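Local coordinates for packaging protein UL32 (Human herpesvirus 8 type M, PDB 6XF9) that assembles into a pentameric ring required for herpesviral packaging, binds zinc, and probably directs newly made capsids to nuclear replication compartments, thereby controlling cleavage and packaging of viral DNA, at residues F2-L7 against A96-E101; L46-P51 against F158-L163; R53-L58 against Q128-V133; L78-L83 against Q405-N410. All coordinates share one frame; numbering follows the deposited sequence.

Contact 1. Residues F2-L7 against A96-E101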
loop_
_atom_site.group_PDB
_atom_site.type_symbol
_atom_site.label_atom_id
_atom_site.label_comp_id
_atom_site.label_asym_id
_atom_site.label_seq_id
_atom_site.Cartn_x
_atom_site.Cartn_y
_atom_site.Cartn_z
ATOM N N PHE D 2 -11.400 -30.436 -51.896
ATOM C CA PHE D 2 -10.172 -30.210 -51.165
ATOM C C PHE D 2 -10.432 -30.308 -49.718
ATOM O O PHE D 2 -11.177 -29.540 -49.193
ATOM C CB PHE D 2 -9.577 -28.856 -51.417
ATOM C CG PHE D 2 -8.474 -28.536 -50.494
ATOM C CD1 PHE D 2 -7.346 -29.264 -50.501
ATOM C CD2 PHE D 2 -8.595 -27.559 -49.573
ATOM C CE1 PHE D 2 -6.344 -29.019 -49.642
ATOM C CE2 PHE D 2 -7.595 -27.300 -48.706
ATOM C CZ PHE D 2 -6.471 -28.028 -48.746
ATOM N N VAL D 3 -9.730 -31.209 -49.085
ATOM C CA VAL D 3 -9.926 -31.517 -47.669
ATOM C C VAL D 3 -8.613 -31.314 -46.922
ATOM O O VAL D 3 -7.586 -31.881 -47.323
ATOM C CB VAL D 3 -10.424 -32.960 -47.492
ATOM C CG1 VAL D 3 -10.235 -33.413 -46.070
ATOM C CG2 VAL D 3 -11.874 -33.064 -47.856
ATOM N N PRO D 4 -8.601 -30.527 -45.845
ATOM C CA PRO D 4 -7.369 -30.297 -45.081
ATOM C C PRO D 4 -7.002 -31.476 -44.187
ATOM O O PRO D 4 -7.754 -32.440 -44.038
ATOM C CB PRO D 4 -7.713 -29.060 -44.247
ATOM C CG PRO D 4 -8.754 -28.344 -45.056
ATOM C CD PRO D 4 -9.592 -29.461 -45.607
ATOM N N TRP D 5 -5.826 -31.358 -43.558
ATOM C CA TRP D 5 -5.318 -32.357 -42.612
ATOM C C TRP D 5 -5.073 -33.702 -43.273
ATOM O O TRP D 5 -5.416 -34.755 -42.735
ATOM C CB TRP D 5 -6.261 -32.528 -41.418
ATOM C CG TRP D 5 -5.677 -31.978 -40.173
ATOM C CD1 TRP D 5 -5.180 -32.690 -39.122
ATOM C CD2 TRP D 5 -5.511 -30.593 -39.843
ATOM N NE1 TRP D 5 -4.705 -31.836 -38.161
ATOM C CE2 TRP D 5 -4.897 -30.542 -38.573
ATOM C CE3 TRP D 5 -5.825 -29.390 -40.498
ATOM C CZ2 TRP D 5 -4.585 -29.332 -37.933
ATOM C CZ3 TRP D 5 -5.511 -28.184 -39.869
ATOM C CH2 TRP D 5 -4.899 -28.168 -38.593
ATOM N N GLN D 6 -4.437 -33.679 -44.431
ATOM C CA GLN D 6 -4.180 -34.916 -45.150
ATOM C C GLN D 6 -2.694 -35.165 -45.236
ATOM O O GLN D 6 -1.960 -34.360 -45.820
ATOM C CB GLN D 6 -4.794 -34.904 -46.543
ATOM C CG GLN D 6 -6.279 -34.819 -46.458
ATOM C CD GLN D 6 -6.969 -35.497 -47.601
ATOM O OE1 GLN D 6 -7.195 -36.721 -47.552
ATOM N NE2 GLN D 6 -7.345 -34.724 -48.624
ATOM N N LEU D 7 -2.261 -36.289 -44.670
ATOM C CA LEU D 7 -0.853 -36.649 -44.747
ATOM C C LEU D 7 -0.317 -36.508 -46.171
ATOM O O LEU D 7 0.747 -35.903 -46.387
ATOM C CB LEU D 7 -0.692 -38.071 -44.228
ATOM C CG LEU D 7 0.690 -38.682 -44.131
ATOM C CD1 LEU D 7 1.705 -37.671 -43.639
ATOM C CD2 LEU D 7 0.590 -39.877 -43.173
ATOM N N ALA D 96 0.364 -25.171 -42.979
ATOM C CA ALA D 96 1.350 -24.835 -44.001
ATOM C C ALA D 96 1.125 -25.662 -45.255
ATOM O O ALA D 96 0.964 -25.116 -46.353
ATOM C CB ALA D 96 2.764 -25.076 -43.481
ATOM N N ALA D 97 1.062 -26.989 -45.094
ATOM C CA ALA D 97 0.864 -27.884 -46.229
ATOM C C ALA D 97 -0.412 -27.542 -46.983
ATOM O O ALA D 97 -0.395 -27.366 -48.206
ATOM C CB ALA D 97 0.831 -29.336 -45.746
ATOM N N ASP D 98 -1.525 -27.392 -46.265
ATOM C CA ASP D 98 -2.789 -27.140 -46.939
ATOM C C ASP D 98 -2.822 -25.753 -47.569
ATOM O O ASP D 98 -3.616 -25.523 -48.488
ATOM C CB ASP D 98 -3.968 -27.308 -45.976
ATOM C CG ASP D 98 -3.983 -28.677 -45.266
ATOM O OD1 ASP D 98 -3.369 -29.662 -45.763
ATOM O OD2 ASP D 98 -4.672 -28.779 -44.219
ATOM N N LEU D 99 -2.000 -24.817 -47.085
ATOM C CA LEU D 99 -1.898 -23.519 -47.749
ATOM C C LEU D 99 -1.103 -23.625 -49.050
ATOM O O LEU D 99 -1.424 -22.947 -50.028
ATOM C CB LEU D 99 -1.279 -22.480 -46.810
ATOM C CG LEU D 99 -1.324 -21.064 -47.392
ATOM C CD1 LEU D 99 -2.735 -20.585 -47.425
ATOM C CD2 LEU D 99 -0.469 -20.100 -46.605
ATOM N N CYS D 100 -0.029 -24.424 -49.068
ATOM C CA CYS D 100 0.596 -24.789 -50.337
ATOM C C CYS D 100 -0.421 -25.337 -51.327
ATOM O O CYS D 100 -0.589 -24.817 -52.437
ATOM C CB CYS D 100 1.682 -25.839 -50.127
ATOM S SG CYS D 100 3.296 -25.205 -49.909
ATOM N N GLU D 101 -1.116 -26.398 -50.926
ATOM C CA GLU D 101 -2.032 -27.066 -51.831
ATOM C C GLU D 101 -3.048 -26.083 -52.388
ATOM O O GLU D 101 -3.287 -26.054 -53.597
ATOM C CB GLU D 101 -2.705 -28.209 -51.084
ATOM C CG GLU D 101 -3.735 -28.984 -51.841
ATOM C CD GLU D 101 -3.163 -29.896 -52.890
ATOM O OE1 GLU D 101 -1.925 -30.050 -52.980
ATOM O OE2 GLU D 101 -3.983 -30.498 -53.609
#
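The side chain of D98, on the helix, crosses those of P4 and W5 in the N-terminal loop at about a right angle, so that its carboxylate faces the P4-W5 backbone link. Its OD2 accepts W5 N at 2.9 Å through the syn lone pair, in a nearly straight bond (164°), while P4 CB leans on the same oxygen at 3.1 Å. F2 packs on the stem of the same aspartate: with CG anti to the backbone N (chi1 170°), its ring puts CZ 3.8 Å from D98 CB, which lies in the ring plane at the edge. E101, bent at chi2, slides past F2 in the opposite direction, and its CG approaches F2 CE1 at 3.4 Å; its OE2 forms a salt bridge with R12. The indole takes another course, W5 NE1 bonding to A303 O. Helix 89-106 thus receives the N terminus on its D98-E101 side, with helix 71-83 beside it (L78 on D98, F81 on P4 and W5) and helix 7-12 following in the chain.

Contact 2. Residues L46-P51 against F158-L163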
loop_
_atom_site.group_PDB
_atom_site.type_symbol
_atom_site.label_atom_id
_atom_site.label_comp_id
_atom_site.label_asym_id
_atom_site.label_seq_id
_atom_site.Cartn_x
_atom_site.Cartn_y
_atom_site.Cartn_z
ATOM N N LEU D 46 5.994 -10.160 -34.676
ATOM C CA LEU D 46 5.376 -10.022 -33.360
ATOM C C LEU D 46 5.327 -8.578 -32.888
ATOM O O LEU D 46 5.186 -8.326 -31.686
ATOM C CB LEU D 46 6.106 -10.904 -32.348
ATOM C CG LEU D 46 5.877 -12.374 -32.714
ATOM C CD1 LEU D 46 6.944 -13.277 -32.144
ATOM C CD2 LEU D 46 4.519 -12.813 -32.214
ATOM N N GLN D 47 5.438 -7.627 -33.802
ATOM C CA GLN D 47 5.153 -6.323 -33.224
ATOM C C GLN D 47 3.727 -5.879 -33.549
ATOM O O GLN D 47 3.207 -6.177 -34.636
ATOM C CB GLN D 47 6.164 -5.286 -33.704
ATOM C CG GLN D 47 7.510 -5.492 -33.008
ATOM C CD GLN D 47 8.683 -4.842 -33.710
ATOM O OE1 GLN D 47 8.570 -4.356 -34.848
ATOM N NE2 GLN D 47 9.825 -4.801 -33.013
ATOM N N PRO D 48 3.056 -5.256 -32.577
ATOM C CA PRO D 48 1.594 -5.090 -32.667
ATOM C C PRO D 48 1.100 -4.291 -33.874
ATOM O O PRO D 48 -0.083 -4.412 -34.238
ATOM C CB PRO D 48 1.251 -4.397 -31.343
ATOM C CG PRO D 48 2.295 -4.921 -30.402
ATOM C CD PRO D 48 3.554 -5.027 -31.214
ATOM N N SER D 49 1.936 -3.449 -34.475
ATOM C CA SER D 49 1.528 -2.622 -35.603
ATOM C C SER D 49 2.127 -3.058 -36.938
ATOM O O SER D 49 1.954 -2.346 -37.935
ATOM C CB SER D 49 1.905 -1.174 -35.303
ATOM O OG SER D 49 3.299 -1.109 -34.966
ATOM N N SER D 50 2.812 -4.240 -36.997
ATOM C CA SER D 50 3.232 -4.783 -38.282
ATOM C C SER D 50 2.109 -5.597 -38.940
ATOM O O SER D 50 1.272 -6.193 -38.254
ATOM C CB SER D 50 4.478 -5.628 -38.123
ATOM O OG SER D 50 4.365 -6.479 -37.006
ATOM N N PRO D 51 2.078 -5.647 -40.272
ATOM C CA PRO D 51 1.009 -6.374 -40.965
ATOM C C PRO D 51 1.061 -7.874 -40.736
ATOM O O PRO D 51 2.072 -8.441 -40.324
ATOM C CB PRO D 51 1.264 -6.047 -42.439
ATOM C CG PRO D 51 2.697 -5.732 -42.498
ATOM C CD PRO D 51 2.993 -5.006 -41.225
ATOM N N PHE D 158 3.593 -10.833 -25.072
ATOM C CA PHE D 158 4.104 -11.954 -24.293
ATOM C C PHE D 158 4.618 -13.091 -25.165
ATOM O O PHE D 158 5.433 -13.883 -24.703
ATOM C CB PHE D 158 3.057 -12.460 -23.328
ATOM C CG PHE D 158 2.952 -11.636 -22.101
ATOM C CD1 PHE D 158 2.423 -10.361 -22.161
ATOM C CD2 PHE D 158 3.416 -12.126 -20.878
ATOM C CE1 PHE D 158 2.321 -9.579 -21.002
ATOM C CE2 PHE D 158 3.323 -11.364 -19.721
ATOM C CZ PHE D 158 2.773 -10.084 -19.782
ATOM N N ILE D 159 4.122 -13.259 -26.386
ATOM C CA ILE D 159 4.782 -14.233 -27.244
ATOM C C ILE D 159 6.156 -13.724 -27.638
ATOM O O ILE D 159 7.127 -14.488 -27.663
ATOM C CB ILE D 159 3.923 -14.596 -28.463
ATOM C CG1 ILE D 159 2.708 -15.378 -27.980
ATOM C CG2 ILE D 159 4.732 -15.452 -29.417
ATOM C CD1 ILE D 159 1.637 -15.487 -28.973
ATOM N N ARG D 160 6.263 -12.424 -27.948
ATOM C CA ARG D 160 7.566 -11.842 -28.266
ATOM C C ARG D 160 8.538 -11.984 -27.090
ATOM O O ARG D 160 9.743 -12.161 -27.299
ATOM C CB ARG D 160 7.406 -10.372 -28.660
ATOM C CG ARG D 160 8.558 -9.887 -29.517
ATOM C CD ARG D 160 8.370 -8.470 -30.078
ATOM N NE ARG D 160 8.429 -7.460 -29.030
ATOM C CZ ARG D 160 7.396 -6.733 -28.625
ATOM N NH1 ARG D 160 6.206 -6.881 -29.199
ATOM N NH2 ARG D 160 7.558 -5.846 -27.646
ATOM N N GLY D 161 8.039 -11.896 -25.854
ATOM C CA GLY D 161 8.881 -12.179 -24.699
ATOM C C GLY D 161 9.460 -13.584 -24.726
ATOM O O GLY D 161 10.638 -13.789 -24.442
ATOM N N MET D 162 8.633 -14.579 -25.052
ATOM C CA MET D 162 9.131 -15.953 -25.132
ATOM C C MET D 162 10.211 -16.116 -26.195
ATOM O O MET D 162 11.070 -17.000 -26.078
ATOM C CB MET D 162 7.977 -16.905 -25.417
ATOM C CG MET D 162 7.033 -17.023 -24.269
ATOM S SD MET D 162 5.856 -18.344 -24.566
ATOM C CE MET D 162 4.570 -17.456 -25.459
ATOM N N LEU D 163 10.171 -15.298 -27.244
ATOM C CA LEU D 163 11.204 -15.365 -28.272
ATOM C C LEU D 163 12.518 -14.757 -27.777
ATOM O O LEU D 163 13.585 -15.368 -27.908
ATOM C CB LEU D 163 10.713 -14.659 -29.538
ATOM C CG LEU D 163 11.734 -14.672 -30.663
ATOM C CD1 LEU D 163 11.886 -16.085 -31.209
ATOM C CD2 LEU D 163 11.360 -13.689 -31.765
#
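The link between helix 37-45 and helix 53-60, here L46 and the start of a type I beta turn (Q47 to S50), meets the flank of helix 145-164 near its C-terminal end. L46, the first residue to leave the helical path, does most of the touching. Its isobutyl group reaches over the helix, crossing I159 at about a right angle: L46 CD2 lies 3.9 Å from I159 CG2, and L46 CD1 looks more distantly toward L163 CD2. L46 CB rests alongside the stem of R160, 3.9 Å from R160 CG. That arginine starts with CG anti to the backbone N, runs extended, then bends at chi3 (69°), which swings the guanidinium to the carbonyl of L46, just ahead of the turn. R160 NH1 donates to L46 O at 3.1 Å (155°); the oxygen lies at the edge of the guanidinium, in its plane, whereas NH1 stands somewhat above the carbonyl plane. P48 CD packs near the same nitrogen, 3.8 Å from R160 NH1. The turn also contacts a neighbouring subunit, whose K328 bonds to P48 O and S50 O and whose Q361 bonds to S49 O. R160 NH1 also forms a salt bridge with E157 OE2, so one cationic group answers both a carboxylate and the carbonyl just past a helix C-terminus, whose partial negative charge the guanidinium may partly offset.

Contact 3. Residues R53-L58 against Q128-V133. With ZN (zinc ion), chain O.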
loop_
_atom_site.group_PDB
_atom_site.type_symbol
_atom_site.label_atom_id
_atom_site.label_comp_id
_atom_site.label_asym_id
_atom_site.label_seq_id
_atom_site.Cartn_x
_atom_site.Cartn_y
_atom_site.Cartn_z
ATOM N N ARG D 53 1.447 -11.164 -42.441
ATOM C CA ARG D 53 2.007 -11.550 -43.733
ATOM C C ARG D 53 1.066 -12.449 -44.518
ATOM O O ARG D 53 0.978 -12.329 -45.746
ATOM C CB ARG D 53 3.362 -12.211 -43.528
ATOM C CG ARG D 53 4.450 -11.205 -43.172
ATOM C CD ARG D 53 5.712 -11.924 -42.786
ATOM N NE ARG D 53 6.552 -12.251 -43.929
ATOM C CZ ARG D 53 7.384 -11.399 -44.509
ATOM N NH1 ARG D 53 7.482 -10.152 -44.061
ATOM N NH2 ARG D 53 8.116 -11.806 -45.533
ATOM N N VAL D 54 0.328 -13.332 -43.836
ATOM C CA VAL D 54 -0.598 -14.212 -44.548
ATOM C C VAL D 54 -1.791 -13.427 -45.068
ATOM O O VAL D 54 -2.268 -13.667 -46.177
ATOM C CB VAL D 54 -1.037 -15.385 -43.657
ATOM C CG1 VAL D 54 -2.128 -16.172 -44.327
ATOM C CG2 VAL D 54 0.129 -16.286 -43.402
ATOM N N CYS D 55 -2.319 -12.501 -44.276
ATOM C CA CYS D 55 -3.384 -11.649 -44.797
ATOM C C CYS D 55 -2.898 -10.876 -46.011
ATOM O O CYS D 55 -3.647 -10.672 -46.972
ATOM C CB CYS D 55 -3.868 -10.674 -43.725
ATOM S SG CYS D 55 -4.956 -11.350 -42.430
ATOM N N GLN D 56 -1.631 -10.467 -45.999
ATOM C CA GLN D 56 -1.103 -9.663 -47.101
ATOM C C GLN D 56 -0.902 -10.512 -48.346
ATOM O O GLN D 56 -1.122 -10.043 -49.467
ATOM C CB GLN D 56 0.197 -8.967 -46.678
ATOM C CG GLN D 56 -0.035 -7.854 -45.654
ATOM C CD GLN D 56 -0.754 -6.660 -46.262
ATOM O OE1 GLN D 56 -0.988 -6.623 -47.476
ATOM N NE2 GLN D 56 -1.150 -5.697 -45.421
ATOM N N LEU D 57 -0.468 -11.756 -48.164
ATOM C CA LEU D 57 -0.382 -12.686 -49.281
ATOM C C LEU D 57 -1.739 -12.844 -49.956
ATOM O O LEU D 57 -1.846 -12.764 -51.185
ATOM C CB LEU D 57 0.147 -14.024 -48.784
ATOM C CG LEU D 57 0.435 -15.072 -49.838
ATOM C CD1 LEU D 57 1.432 -14.504 -50.846
ATOM C CD2 LEU D 57 1.003 -16.305 -49.138
ATOM N N LEU D 58 -2.794 -13.052 -49.162
ATOM C CA LEU D 58 -4.124 -13.271 -49.726
ATOM C C LEU D 58 -4.627 -12.060 -50.499
ATOM O O LEU D 58 -5.039 -12.186 -51.658
ATOM C CB LEU D 58 -5.110 -13.608 -48.615
ATOM C CG LEU D 58 -4.816 -14.917 -47.893
ATOM C CD1 LEU D 58 -5.779 -15.088 -46.748
ATOM C CD2 LEU D 58 -4.960 -16.069 -48.840
ATOM N N GLN D 128 1.149 -19.292 -37.386
ATOM C CA GLN D 128 0.596 -19.330 -36.032
ATOM C C GLN D 128 -0.238 -18.091 -35.716
ATOM O O GLN D 128 -1.330 -18.188 -35.147
ATOM C CB GLN D 128 1.732 -19.436 -35.031
ATOM C CG GLN D 128 2.426 -20.754 -35.001
ATOM C CD GLN D 128 3.310 -20.866 -33.783
ATOM O OE1 GLN D 128 2.840 -21.174 -32.693
ATOM N NE2 GLN D 128 4.590 -20.561 -33.949
ATOM N N LEU D 129 0.286 -16.907 -36.035
ATOM C CA LEU D 129 -0.434 -15.671 -35.735
ATOM C C LEU D 129 -1.734 -15.589 -36.528
ATOM O O LEU D 129 -2.774 -15.169 -35.994
ATOM C CB LEU D 129 0.460 -14.459 -36.014
ATOM C CG LEU D 129 1.536 -14.101 -34.975
ATOM C CD1 LEU D 129 2.467 -13.015 -35.481
ATOM C CD2 LEU D 129 0.852 -13.618 -33.698
ATOM N N HIS D 130 -1.695 -15.965 -37.813
ATOM C CA HIS D 130 -2.879 -15.810 -38.657
ATOM C C HIS D 130 -3.939 -16.861 -38.353
ATOM O O HIS D 130 -5.122 -16.537 -38.192
ATOM C CB HIS D 130 -2.486 -15.845 -40.136
ATOM C CG HIS D 130 -3.656 -15.757 -41.065
ATOM N ND1 HIS D 130 -4.270 -14.566 -41.374
ATOM C CD2 HIS D 130 -4.321 -16.718 -41.754
ATOM C CE1 HIS D 130 -5.269 -14.795 -42.207
ATOM N NE2 HIS D 130 -5.324 -16.092 -42.450
ATOM N N PHE D 131 -3.538 -18.120 -38.251
ATOM C CA PHE D 131 -4.518 -19.186 -38.153
ATOM C C PHE D 131 -4.870 -19.581 -36.729
ATOM O O PHE D 131 -5.932 -20.188 -36.523
ATOM C CB PHE D 131 -4.023 -20.424 -38.900
ATOM C CG PHE D 131 -4.058 -20.280 -40.394
ATOM C CD1 PHE D 131 -5.255 -20.267 -41.063
ATOM C CD2 PHE D 131 -2.889 -20.146 -41.122
ATOM C CE1 PHE D 131 -5.296 -20.121 -42.427
ATOM C CE2 PHE D 131 -2.928 -19.999 -42.482
ATOM C CZ PHE D 131 -4.140 -19.987 -43.138
ATOM N N PHE D 132 -4.024 -19.278 -35.738
ATOM C CA PHE D 132 -4.267 -19.819 -34.398
ATOM C C PHE D 132 -4.275 -18.792 -33.274
ATOM O O PHE D 132 -5.214 -18.765 -32.475
ATOM C CB PHE D 132 -3.239 -20.903 -34.104
ATOM C CG PHE D 132 -3.363 -22.079 -35.002
ATOM C CD1 PHE D 132 -4.261 -23.093 -34.703
ATOM C CD2 PHE D 132 -2.624 -22.166 -36.166
ATOM C CE1 PHE D 132 -4.399 -24.199 -35.530
ATOM C CE2 PHE D 132 -2.750 -23.265 -36.998
ATOM C CZ PHE D 132 -3.648 -24.283 -36.678
ATOM N N VAL D 133 -3.267 -17.936 -33.192
ATOM C CA VAL D 133 -3.252 -16.964 -32.108
ATOM C C VAL D 133 -4.309 -15.897 -32.357
ATOM O O VAL D 133 -5.237 -15.718 -31.554
ATOM C CB VAL D 133 -1.856 -16.338 -31.946
ATOM C CG1 VAL D 133 -1.859 -15.360 -30.784
ATOM C CG2 VAL D 133 -0.805 -17.396 -31.768
HETATM ZN ZN ZN O . -3.852 -12.611 -40.910
#
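Two backbone N-H groups grip Q128 O, V133 N at 2.8 Å and F132 N at 3.0 Å; this shared acceptor marks the wider pi-type turn over 129-133, the turn in which H130 sits. H130 carries the contact with helix 53-60; the axes of segments 53-58 and 128-133 lie at 102°. The CG of H130 is anti to the backbone N (chi1 177°), sending the imidazole across to the other helix, where ND1 binds zinc at 2.1 Å. C55 SG binds the same ion at 2.3 Å, arriving near the plane of the imidazole at its edge. C52 and C136 complete a site of three cysteines and one histidine, in which C52 and C55 form a CxxC pair. V54, also with CG1 anti to the backbone N, lays that methyl over one face of the ring, 3.6 Å from its centroid and only 17° off the normal, a CH-pi contact. Within its own helix, H130 CD2 sits over the centre of the F131 ring, so the imidazole is held by carbon from V54 and braced against a phenyl ring. Its far nitrogen, NE2, is hydrogen-bonded to Y75 OH. With ND1 occupied by the metal, NE2 would be expected to keep its proton, and zinc probably polarises that N-H; Y75, a second-shell partner, is placed to help hold the ring's rotation, while the metal cross-links two nearly perpendicular helical segments.

Contact 4. Residues L78-L83 against Q405-N410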
loop_
_atom_site.group_PDB
_atom_site.type_symbol
_atom_site.label_atom_id
_atom_site.label_comp_id
_atom_site.label_asym_id
_atom_site.label_seq_id
_atom_site.Cartn_x
_atom_site.Cartn_y
_atom_site.Cartn_z
ATOM N N LEU D 78 -9.921 -24.768 -44.856
ATOM C CA LEU D 78 -8.722 -24.693 -44.030
ATOM C C LEU D 78 -8.995 -23.902 -42.761
ATOM O O LEU D 78 -8.681 -24.352 -41.651
ATOM C CB LEU D 78 -7.598 -24.040 -44.819
ATOM C CG LEU D 78 -6.328 -23.846 -44.016
ATOM C CD1 LEU D 78 -5.896 -25.146 -43.387
ATOM C CD2 LEU D 78 -5.249 -23.226 -44.881
ATOM N N CYS D 79 -9.616 -22.727 -42.903
ATOM C CA CYS D 79 -9.961 -21.935 -41.732
ATOM C C CYS D 79 -10.848 -22.721 -40.762
ATOM O O CYS D 79 -10.571 -22.768 -39.562
ATOM C CB CYS D 79 -10.622 -20.634 -42.170
ATOM S SG CYS D 79 -9.464 -19.564 -43.041
ATOM N N PHE D 80 -11.889 -23.381 -41.256
ATOM C CA PHE D 80 -12.762 -24.127 -40.349
ATOM C C PHE D 80 -11.976 -25.176 -39.574
ATOM O O PHE D 80 -12.218 -25.387 -38.383
ATOM C CB PHE D 80 -13.896 -24.780 -41.135
ATOM C CG PHE D 80 -14.919 -25.464 -40.285
ATOM C CD1 PHE D 80 -15.945 -24.750 -39.702
ATOM C CD2 PHE D 80 -14.874 -26.819 -40.099
ATOM C CE1 PHE D 80 -16.902 -25.385 -38.921
ATOM C CE2 PHE D 80 -15.830 -27.467 -39.327
ATOM C CZ PHE D 80 -16.844 -26.751 -38.736
ATOM N N PHE D 81 -11.041 -25.853 -40.238
ATOM C CA PHE D 81 -10.260 -26.887 -39.570
ATOM C C PHE D 81 -9.385 -26.293 -38.485
ATOM O O PHE D 81 -9.292 -26.837 -37.379
ATOM C CB PHE D 81 -9.403 -27.633 -40.597
ATOM C CG PHE D 81 -10.083 -28.834 -41.197
ATOM C CD1 PHE D 81 -11.314 -28.714 -41.819
ATOM C CD2 PHE D 81 -9.454 -30.073 -41.192
ATOM C CE1 PHE D 81 -11.941 -29.812 -42.371
ATOM C CE2 PHE D 81 -10.081 -31.175 -41.755
ATOM C CZ PHE D 81 -11.326 -31.035 -42.347
ATOM N N CYS D 82 -8.739 -25.169 -38.780
ATOM C CA CYS D 82 -7.882 -24.528 -37.790
ATOM C C CYS D 82 -8.683 -24.132 -36.558
ATOM O O CYS D 82 -8.246 -24.348 -35.426
ATOM C CB CYS D 82 -7.227 -23.303 -38.415
ATOM S SG CYS D 82 -6.003 -23.694 -39.674
ATOM N N LEU D 83 -9.872 -23.571 -36.770
ATOM C CA LEU D 83 -10.762 -23.184 -35.687
ATOM C C LEU D 83 -11.048 -24.348 -34.747
ATOM O O LEU D 83 -11.284 -24.144 -33.550
ATOM C CB LEU D 83 -12.054 -22.647 -36.294
ATOM C CG LEU D 83 -13.089 -22.029 -35.380
ATOM C CD1 LEU D 83 -12.412 -20.927 -34.608
ATOM C CD2 LEU D 83 -14.256 -21.491 -36.205
ATOM N N GLN D 405 -20.604 -18.104 -42.298
ATOM C CA GLN D 405 -21.526 -18.407 -41.204
ATOM C C GLN D 405 -20.919 -19.316 -40.137
ATOM O O GLN D 405 -21.362 -19.276 -38.976
ATOM C CB GLN D 405 -22.809 -19.052 -41.725
ATOM C CG GLN D 405 -23.650 -18.170 -42.600
ATOM C CD GLN D 405 -23.970 -16.869 -41.939
ATOM O OE1 GLN D 405 -24.175 -16.810 -40.722
ATOM N NE2 GLN D 405 -24.013 -15.798 -42.732
ATOM N N LEU D 406 -19.942 -20.154 -40.492
ATOM C CA LEU D 406 -19.432 -21.120 -39.530
ATOM C C LEU D 406 -18.150 -20.658 -38.851
ATOM O O LEU D 406 -17.573 -21.424 -38.066
ATOM C CB LEU D 406 -19.169 -22.473 -40.196
ATOM C CG LEU D 406 -20.301 -23.455 -40.472
ATOM C CD1 LEU D 406 -19.816 -24.404 -41.543
ATOM C CD2 LEU D 406 -20.691 -24.222 -39.257
ATOM N N LEU D 407 -17.685 -19.438 -39.134
ATOM C CA LEU D 407 -16.391 -18.995 -38.638
ATOM C C LEU D 407 -16.515 -17.896 -37.600
ATOM O O LEU D 407 -15.509 -17.283 -37.239
ATOM C CB LEU D 407 -15.505 -18.525 -39.791
ATOM C CG LEU D 407 -15.202 -19.620 -40.813
ATOM C CD1 LEU D 407 -14.251 -19.143 -41.885
ATOM C CD2 LEU D 407 -14.677 -20.882 -40.138
ATOM N N ASP D 408 -17.727 -17.682 -37.109
ATOM C CA ASP D 408 -17.974 -16.731 -36.040
ATOM C C ASP D 408 -17.341 -17.169 -34.707
ATOM O O ASP D 408 -16.830 -16.338 -33.954
ATOM C CB ASP D 408 -19.478 -16.511 -35.856
ATOM C CG ASP D 408 -20.142 -15.960 -37.102
ATOM O OD1 ASP D 408 -19.435 -15.741 -38.108
ATOM O OD2 ASP D 408 -21.373 -15.744 -37.076
ATOM N N ALA D 409 -17.380 -18.473 -34.424
ATOM C CA ALA D 409 -16.912 -19.010 -33.151
ATOM C C ALA D 409 -16.849 -20.530 -33.205
ATOM O O ALA D 409 -17.696 -21.181 -33.815
ATOM C CB ALA D 409 -17.814 -18.597 -31.987
ATOM N N ASN D 410 -15.856 -21.078 -32.510
ATOM C CA ASN D 410 -15.749 -22.509 -32.292
ATOM C C ASN D 410 -16.813 -22.876 -31.276
ATOM O O ASN D 410 -16.840 -22.303 -30.185
ATOM C CB ASN D 410 -14.327 -22.829 -31.808
ATOM C CG ASN D 410 -14.150 -24.261 -31.300
ATOM O OD1 ASN D 410 -15.013 -24.801 -30.615
ATOM N ND2 ASN D 410 -13.005 -24.872 -31.618
#
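The F80 ring has L407 CD2 at its edge, near the ring plane, while L406 comes in obliquely: L406 CB, at 3.9 Å, and both of its methyls gather about F80 CE1. The ring of Y84 meets F80 as well, outside this pairing. This is helix-on-loop packing in a largely helical fold: the C-terminal part of helix 71-83 against the link between helices 391-402 and 416-430. L407, with CG anti to the carbonyl carbon, splits its methyls along the helix: CD1 reaches C79 CB at 3.9 Å, and CD2 reaches F80 CA at 3.8 Å. L83 extends the apolar seam, crossing L407 obliquely so that L83 CD2 lies 4.0 Å from L407 CD2. Past this, L83 and N410 slide by each other in opposite directions, bringing L83 CG to 3.9 Å from N410 CB. The buried amide of N410 is used at both ends: OD1 accepts L412 N, as in an Asx turn, and F413 N, while ND2 also bonds to V379 O. Fixed in this way, N410 ND2 donates to L83 O at 2.7 Å (156°), with the oxygen close to the amide plane and the nitrogen above the carbonyl plane.

How the contacts relate
From the N terminus, contact 1 closes the first loop, bringing residues 2-7 onto helix 89-106. Within the span it encloses, the chain leaves 46-51, 53-58 and 78-83, whose partners all come later, so contact 1 crosses each of the other three. Contact 3 lies wholly within the longer loop of contact 2, and the two touch where L46 packs on L129 and I159 on V133; both also reach a neighbouring subunit. Contact 4, the longest closure, crosses contacts 2 and 3 and joins helix 71-83 to the loop between helices 391-402 and 416-430. Helix 71-83 also joins contacts 1 and 3: L78 meets D98 and F131.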